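Local structure of capsid protein VP1 (Human polyomavirus 12, 6Y5Z) at residues Q45-T50 with R56-Q61; E60-Y65 with V146-G151; N100-V105 with H118-S123. The protein probably builds the T=7 icosahedral shell of the virus from 72 pentameric units and takes part in attachment to the host cell. All coordinates share one frame; numbering follows the deposited sequence.

Contact 1 (Q45-T50 with R56-Q61); sequences QVTVAT and RPPKEQ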
# COMPACT_ATOMS: atom_id res chain seq x y z
N GLN D 45 29.37 -5.98 13.60
CA GLN D 45 28.31 -6.64 14.39
C GLN D 45 27.83 -5.67 15.47
O GLN D 45 28.69 -5.08 16.19
CB GLN D 45 28.80 -7.96 14.98
CG GLN D 45 29.02 -8.99 13.88
CD GLN D 45 29.39 -10.35 14.40
OE1 GLN D 45 29.14 -11.36 13.74
NE2 GLN D 45 29.97 -10.39 15.59
N VAL D 46 26.52 -5.47 15.56
CA VAL D 46 25.89 -4.51 16.50
C VAL D 46 25.92 -5.08 17.91
O VAL D 46 25.48 -6.22 18.12
CB VAL D 46 24.46 -4.16 16.05
CG1 VAL D 46 23.74 -3.31 17.07
CG2 VAL D 46 24.47 -3.48 14.69
N THR D 47 26.41 -4.28 18.86
CA THR D 47 26.38 -4.59 20.31
C THR D 47 25.38 -3.65 20.98
O THR D 47 25.19 -2.52 20.51
CB THR D 47 27.79 -4.54 20.91
OG1 THR D 47 28.28 -3.20 20.77
CG2 THR D 47 28.73 -5.53 20.26
N VAL D 48 24.71 -4.13 22.01
CA VAL D 48 23.62 -3.41 22.70
C VAL D 48 24.12 -3.02 24.09
O VAL D 48 24.76 -3.86 24.77
CB VAL D 48 22.37 -4.29 22.78
CG1 VAL D 48 21.28 -3.65 23.62
CG2 VAL D 48 21.88 -4.61 21.37
N ALA D 49 23.85 -1.78 24.47
CA ALA D 49 24.27 -1.19 25.76
C ALA D 49 23.70 -1.98 26.94
O ALA D 49 22.59 -2.54 26.83
CB ALA D 49 23.87 0.25 25.84
N THR D 50 24.48 -2.06 28.01
CA THR D 50 24.10 -2.76 29.26
C THR D 50 23.34 -1.80 30.19
O THR D 50 22.77 -2.28 31.20
CB THR D 50 25.33 -3.35 29.97
OG1 THR D 50 26.18 -2.26 30.30
CG2 THR D 50 26.05 -4.36 29.11
N ARG D 56 27.99 3.22 24.48
CA ARG D 56 29.26 3.69 23.89
C ARG D 56 29.46 2.97 22.56
O ARG D 56 30.26 2.06 22.45
CB ARG D 56 30.44 3.41 24.83
CG ARG D 56 30.42 4.23 26.11
CD ARG D 56 31.43 3.76 27.16
NE ARG D 56 31.12 4.48 28.38
CZ ARG D 56 31.11 4.00 29.62
NH1 ARG D 56 31.43 2.74 29.86
NH2 ARG D 56 30.78 4.80 30.62
N PRO D 57 28.66 3.30 21.52
CA PRO D 57 28.72 2.54 20.27
C PRO D 57 30.03 2.77 19.54
O PRO D 57 30.44 3.92 19.40
CB PRO D 57 27.58 3.14 19.45
CG PRO D 57 27.45 4.53 19.98
CD PRO D 57 27.68 4.38 21.48
N PRO D 58 30.72 1.70 19.07
CA PRO D 58 31.87 1.86 18.18
C PRO D 58 31.42 2.47 16.84
O PRO D 58 30.31 2.17 16.39
CB PRO D 58 32.40 0.41 18.08
CG PRO D 58 31.95 -0.23 19.37
CD PRO D 58 30.53 0.30 19.50
N LYS D 59 32.26 3.30 16.23
CA LYS D 59 31.91 4.04 14.99
C LYS D 59 31.54 3.04 13.88
O LYS D 59 30.66 3.36 13.06
CB LYS D 59 33.03 5.01 14.62
CG LYS D 59 34.29 4.39 14.02
CD LYS D 59 35.48 5.35 14.04
CE LYS D 59 35.15 6.73 13.52
N GLU D 60 32.08 1.82 13.88
CA GLU D 60 31.85 0.89 12.75
C GLU D 60 30.47 0.21 12.87
O GLU D 60 30.11 -0.52 11.96
CB GLU D 60 32.94 -0.18 12.66
CG GLU D 60 34.35 0.38 12.83
CD GLU D 60 34.71 0.81 14.25
OE1 GLU D 60 34.25 0.17 15.23
OE2 GLU D 60 35.44 1.79 14.39
N GLN D 61 29.75 0.41 13.97
CA GLN D 61 28.47 -0.32 14.24
C GLN D 61 27.26 0.53 13.85
O GLN D 61 26.13 0.04 14.07
CB GLN D 61 28.42 -0.76 15.71
CG GLN D 61 29.38 -1.91 15.97
CD GLN D 61 29.43 -2.37 17.42
OE1 GLN D 61 28.46 -2.24 18.14
NE2 GLN D 61 30.58 -2.91 17.81
O HOH W 1 26.45 -0.77 18.51
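Thr47 and Gln61 carry most of this contact, which closes one loop upon itself: both segments belong to the long BC loop of the VP1 jelly roll, between strands 9-26 and 66-71. The tight part is a glutamine amide held against a passing backbone. Gln61 turns inward from a short 3-10 turn, itself closed by Gln61 N to Pro58 O, and its side chain runs extended beyond CG (chi2 178°), so that the amide arrives against the 45-47 backbone. There OE1 receives two bonds from one residue. The hydroxyl OG1 of Thr47 donates at 2.8 Å, in the carbonyl plane and on a lone pair, whereas Thr47 N, 3.0 Å from Gln61 OE1, comes from well above that plane. Thr47 can grip twice because its OG1 stands between its own N and carbonyl carbon (chi1 63°). Over the face of the same amide lies the carbonyl of Gln45, with Gln45 O in close contact, 3.1 Å from Gln61 CD, at an angle too poor for a bond to NE2. Val46 is buried against Phe259 of strand 257-276 and Val116 of the second subunit.

The other side is looser. Pro58 only brushes the threonine, its CD being 4.4 Å from Thr47 OG1, and beyond it the segments run on alongside without touching. Thr47 is exposed and close to a bound glycerol, probably from the crystallisation liquor; Arg56 N is hydrogen-bonded to glycerol. Beside the Gln61 amide sits a water that donates to Thr47 O over 2.9 Å; its approach to Gln61 OE1 is unusually short and doubtful.

Contact 2 (E60-Y65 with V146-G151); sequences EQMPYY and VQYPEG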
# COMPACT_ATOMS: atom_id res chain seq x y z
N GLU D 60 32.08 1.82 13.88
CA GLU D 60 31.85 0.89 12.75
C GLU D 60 30.47 0.21 12.87
O GLU D 60 30.11 -0.52 11.96
CB GLU D 60 32.94 -0.18 12.66
CG GLU D 60 34.35 0.38 12.83
CD GLU D 60 34.71 0.81 14.25
OE1 GLU D 60 34.25 0.17 15.23
OE2 GLU D 60 35.44 1.79 14.39
N GLN D 61 29.75 0.41 13.97
CA GLN D 61 28.47 -0.32 14.24
C GLN D 61 27.26 0.53 13.85
O GLN D 61 26.13 0.04 14.07
CB GLN D 61 28.42 -0.76 15.71
CG GLN D 61 29.38 -1.91 15.97
CD GLN D 61 29.43 -2.37 17.42
OE1 GLN D 61 28.46 -2.24 18.14
NE2 GLN D 61 30.58 -2.91 17.81
N MET D 62 27.44 1.73 13.29
CA MET D 62 26.34 2.68 12.97
C MET D 62 26.41 3.10 11.52
O MET D 62 27.49 3.30 10.97
CB MET D 62 26.43 3.96 13.81
CG MET D 62 26.26 3.73 15.29
SD MET D 62 26.45 5.24 16.24
CE MET D 62 28.23 5.45 16.21
N PRO D 63 25.26 3.23 10.82
CA PRO D 63 25.25 3.81 9.48
C PRO D 63 25.34 5.33 9.46
O PRO D 63 24.92 6.00 10.41
CB PRO D 63 23.89 3.34 8.91
CG PRO D 63 23.02 3.19 10.14
CD PRO D 63 23.97 2.63 11.19
N TYR D 64 25.89 5.83 8.37
CA TYR D 64 26.20 7.26 8.15
C TYR D 64 25.54 7.74 6.87
O TYR D 64 25.27 6.94 5.97
CB TYR D 64 27.72 7.48 8.04
CG TYR D 64 28.46 7.07 9.27
CD1 TYR D 64 28.63 7.98 10.31
CD2 TYR D 64 28.91 5.78 9.45
CE1 TYR D 64 29.26 7.60 11.48
CE2 TYR D 64 29.55 5.40 10.62
CZ TYR D 64 29.69 6.31 11.65
OH TYR D 64 30.26 5.96 12.84
N TYR D 65 25.40 9.05 6.74
CA TYR D 65 25.08 9.69 5.45
C TYR D 65 26.28 9.57 4.52
O TYR D 65 27.42 9.74 4.96
CB TYR D 65 24.67 11.15 5.64
CG TYR D 65 23.31 11.32 6.28
CD1 TYR D 65 22.15 11.09 5.55
CD2 TYR D 65 23.17 11.66 7.61
CE1 TYR D 65 20.90 11.19 6.13
CE2 TYR D 65 21.92 11.78 8.20
CZ TYR D 65 20.78 11.55 7.47
OH TYR D 65 19.55 11.68 8.04
N VAL D 146 23.88 8.91 25.11
CA VAL D 146 24.84 8.13 24.28
C VAL D 146 26.19 8.86 24.30
O VAL D 146 26.21 10.09 24.17
CB VAL D 146 24.35 7.91 22.84
CG1 VAL D 146 25.35 7.12 22.01
CG2 VAL D 146 22.98 7.23 22.79
N GLN D 147 27.26 8.09 24.45
CA GLN D 147 28.66 8.58 24.35
C GLN D 147 29.19 8.20 22.96
O GLN D 147 29.53 7.02 22.75
CB GLN D 147 29.50 7.95 25.46
CG GLN D 147 28.91 8.17 26.84
CD GLN D 147 29.71 7.44 27.90
OE1 GLN D 147 30.94 7.44 27.87
NE2 GLN D 147 29.02 6.74 28.78
N TYR D 148 29.21 9.16 22.04
CA TYR D 148 29.65 8.92 20.64
C TYR D 148 31.17 8.83 20.62
O TYR D 148 31.84 9.50 21.41
CB TYR D 148 29.04 9.95 19.69
CG TYR D 148 27.58 9.65 19.46
CD1 TYR D 148 27.19 8.51 18.77
CD2 TYR D 148 26.60 10.43 20.05
CE1 TYR D 148 25.84 8.20 18.63
CE2 TYR D 148 25.25 10.13 19.91
CZ TYR D 148 24.87 9.00 19.21
OH TYR D 148 23.56 8.66 19.09
N PRO D 149 31.73 7.99 19.74
CA PRO D 149 33.18 7.83 19.62
C PRO D 149 33.81 9.07 18.99
O PRO D 149 33.13 9.86 18.35
CB PRO D 149 33.34 6.60 18.71
CG PRO D 149 32.05 6.52 17.94
CD PRO D 149 30.98 7.11 18.82
N GLU D 150 35.12 9.22 19.17
CA GLU D 150 35.90 10.34 18.57
C GLU D 150 35.92 10.18 17.05
O GLU D 150 35.81 9.04 16.56
CB GLU D 150 37.34 10.34 19.11
N GLY D 151 35.99 11.32 16.35
CA GLY D 151 36.21 11.41 14.90
C GLY D 151 34.91 11.40 14.10
O GLY D 151 35.00 11.17 12.87
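The hydroxyl of Tyr148 is hydrogen-bonded to the carboxylate oxygen OE2 of Glu185, and this bond, made at the far end of the ring, ties down the aromatic group on whose edge Met62 rests. Here the chemistry across the two segments is wholly apolar. Met62 SD lies 3.9 Å from Tyr148 CE1. Seen from the ring centroid the sulfur stands 86° off the ring normal, so it meets the rim almost in the plane and not a face. This is a Met-aromatic contact of the edge-on kind, in which the polarisable sulfur faces the slightly positive hydrogens of the ring. One face of the same ring is occupied from within its own segment: Val146 CG1 stands 3.4 Å above the plane, offset toward the rim.

Met62 reaches out extended as far as SD and then bends, chi3 being -76°. The bend swings the methyl along the tyrosine edge, with CE 4.1 Å from Tyr148 CD1, and sets it equally 4.1 Å from Pro149 CD. One flexible side chain thus serves two neighbours, sulfur to the tyrosine and methyl to both. Met62 is buried and also packs on His106 of the second subunit, which makes the cluster part of a subunit boundary.

The contact joins the end of the BC loop to the EF loop. Just past the methionine, Pro63 touches Val245 and Tyr65 touches Cys243, both on strand 237-250, so the BC-loop side rests on the jelly-roll sheet near the start of strand 66-71, with the EF-loop segment laid against its methionine.

Contact 3 (N100-V105 with H118-S123); sequences NTLMNV and HPVVGS
With chi1 of -80° and chi2 of 77°, Leu102 directs CD2 at Val120, whose CG1 stands anti to its own backbone N (chi1 170°), beside the carbonyl carbon. Both segments belong to the DE loop of the VP1 jelly roll, between strands 83-96 and 124-131. The leucine methyl meets the branch point of the valine, CD2 to CB, at 3.8 Å, and lies 4.1 Å from Val120 CG1. Leu102 has a second conformer, so this touch may be made only part of the time.

The second apolar pair is arranged differently. Val105 and Pro119 lie side by side and point the same way, with Val105 CG1 4.1 Å from Pro119 CB. That proline carbon also sits 3.9 Å from Leu102 O, a carbonyl in the last part of a 3-10 turn where Met103 N bonds to Asn100 O.

All four touching residues are buried, partly by another subunit and by a strand of the sheet: Leu102 packs on Tyr203 of the third subunit, and Val120 on Phe249 of strand 237-250. Between the two apolar pairs the polar backbone is joined by one water, which donates to Leu102 O over 3.1 Å and accepts from Val120 N at 3.0 Å.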
# COMPACT_ATOMS: atom_id res chain seq x y z
N ASN D 100 18.76 -7.04 -6.09
CA ASN D 100 18.93 -8.43 -6.60
C ASN D 100 19.93 -9.20 -5.72
O ASN D 100 19.84 -10.45 -5.66
CB ASN D 100 19.43 -8.42 -8.04
CG ASN D 100 20.57 -7.45 -8.24
OD1 ASN D 100 20.33 -6.25 -8.28
ND2 ASN D 100 21.78 -7.96 -8.33
N THR D 101 20.87 -8.52 -5.08
CA THR D 101 21.88 -9.24 -4.27
C THR D 101 21.22 -9.92 -3.07
O THR D 101 21.80 -10.91 -2.57
CB THR D 101 23.02 -8.34 -3.79
OG1 THR D 101 22.53 -7.36 -2.87
CG2 THR D 101 23.74 -7.70 -4.95
N LEU D 102 20.08 -9.42 -2.62
CA LEU D 102 19.37 -9.94 -1.42
C LEU D 102 18.67 -11.26 -1.76
O LEU D 102 18.19 -11.92 -0.84
CB LEU D 102 18.37 -8.90 -0.90
CG LEU D 102 18.97 -7.77 -0.07
CD1 LEU D 102 19.66 -6.74 -0.95
CD2 LEU D 102 17.90 -7.10 0.79
N MET D 103 18.69 -11.67 -3.04
CA MET D 103 18.14 -12.97 -3.50
C MET D 103 19.20 -14.06 -3.36
O MET D 103 18.89 -15.21 -3.67
CB MET D 103 17.63 -12.88 -4.94
CG MET D 103 16.61 -11.77 -5.18
SD MET D 103 15.03 -11.95 -4.28
CE MET D 103 14.42 -13.46 -5.04
N ASN D 104 20.37 -13.74 -2.82
CA ASN D 104 21.37 -14.74 -2.41
C ASN D 104 20.97 -15.31 -1.04
O ASN D 104 21.14 -14.60 -0.04
CB ASN D 104 22.76 -14.12 -2.38
CG ASN D 104 23.84 -15.05 -1.88
OD1 ASN D 104 23.57 -16.11 -1.30
ND2 ASN D 104 25.09 -14.67 -2.14
N VAL D 105 20.48 -16.55 -1.00
CA VAL D 105 20.08 -17.21 0.27
C VAL D 105 20.89 -18.50 0.44
O VAL D 105 20.44 -19.41 1.19
CB VAL D 105 18.56 -17.41 0.31
CG1 VAL D 105 17.84 -16.07 0.39
CG2 VAL D 105 18.03 -18.25 -0.85
N HIS D 118 18.36 -17.07 5.87
CA HIS D 118 17.42 -15.97 6.19
C HIS D 118 17.95 -14.69 5.59
O HIS D 118 19.02 -14.21 5.95
CB HIS D 118 17.21 -15.84 7.70
CG HIS D 118 16.54 -17.02 8.29
ND1 HIS D 118 16.05 -16.98 9.58
CD2 HIS D 118 16.18 -18.21 7.77
CE1 HIS D 118 15.46 -18.14 9.84
NE2 HIS D 118 15.53 -18.91 8.76
N PRO D 119 17.23 -14.05 4.66
CA PRO D 119 17.76 -12.86 4.01
C PRO D 119 17.63 -11.61 4.88
O PRO D 119 17.00 -11.62 5.93
CB PRO D 119 16.92 -12.78 2.74
CG PRO D 119 15.59 -13.33 3.18
CD PRO D 119 15.92 -14.46 4.12
N VAL D 120 18.21 -10.52 4.36
CA VAL D 120 18.23 -9.21 5.05
C VAL D 120 16.81 -8.74 5.32
O VAL D 120 15.99 -8.64 4.37
CB VAL D 120 19.01 -8.18 4.24
CG1 VAL D 120 18.83 -6.79 4.80
CG2 VAL D 120 20.50 -8.54 4.20
N VAL D 121 16.53 -8.42 6.57
CA VAL D 121 15.20 -7.89 6.97
C VAL D 121 15.39 -6.88 8.10
O VAL D 121 16.45 -6.85 8.77
CB VAL D 121 14.23 -9.01 7.39
CG1 VAL D 121 13.81 -9.90 6.23
CG2 VAL D 121 14.81 -9.85 8.50
N GLY D 122 14.34 -6.11 8.36
CA GLY D 122 14.32 -5.15 9.46
C GLY D 122 14.07 -3.75 8.97
O GLY D 122 13.38 -3.56 7.96
N SER D 123 14.55 -2.77 9.72
CA SER D 123 14.24 -1.35 9.52
C SER D 123 14.96 -0.83 8.27
O SER D 123 16.11 -1.20 8.01
CB SER D 123 14.60 -0.54 10.73
OG SER D 123 13.79 -0.87 11.85
O HOH W 2 19.67 -11.16 1.83

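How the contacts relate
Contacts 1 and 2 are neighbours, their centres about 9 Å apart, and share Glu60 and Gln61: one turn of the BC loop sends Gln61 back to its own loop, while the next residue, Met62, faces the EF loop. Two further bonds stitch them, Lys59 O with Tyr64 OH and Arg56 NE with Gln147 OE1. Contact 3 stands apart, about 22 and 24 Å away between centres, within the DE loop. The chemistry follows position. Contacts 1 and 2 are both partly buried; contact 1, which includes the exposed Thr47, is polar, and contact 2 is apolar. Contact 3, wholly buried, is apolar with one bridging water. All three also meet other subunits of the pentamer.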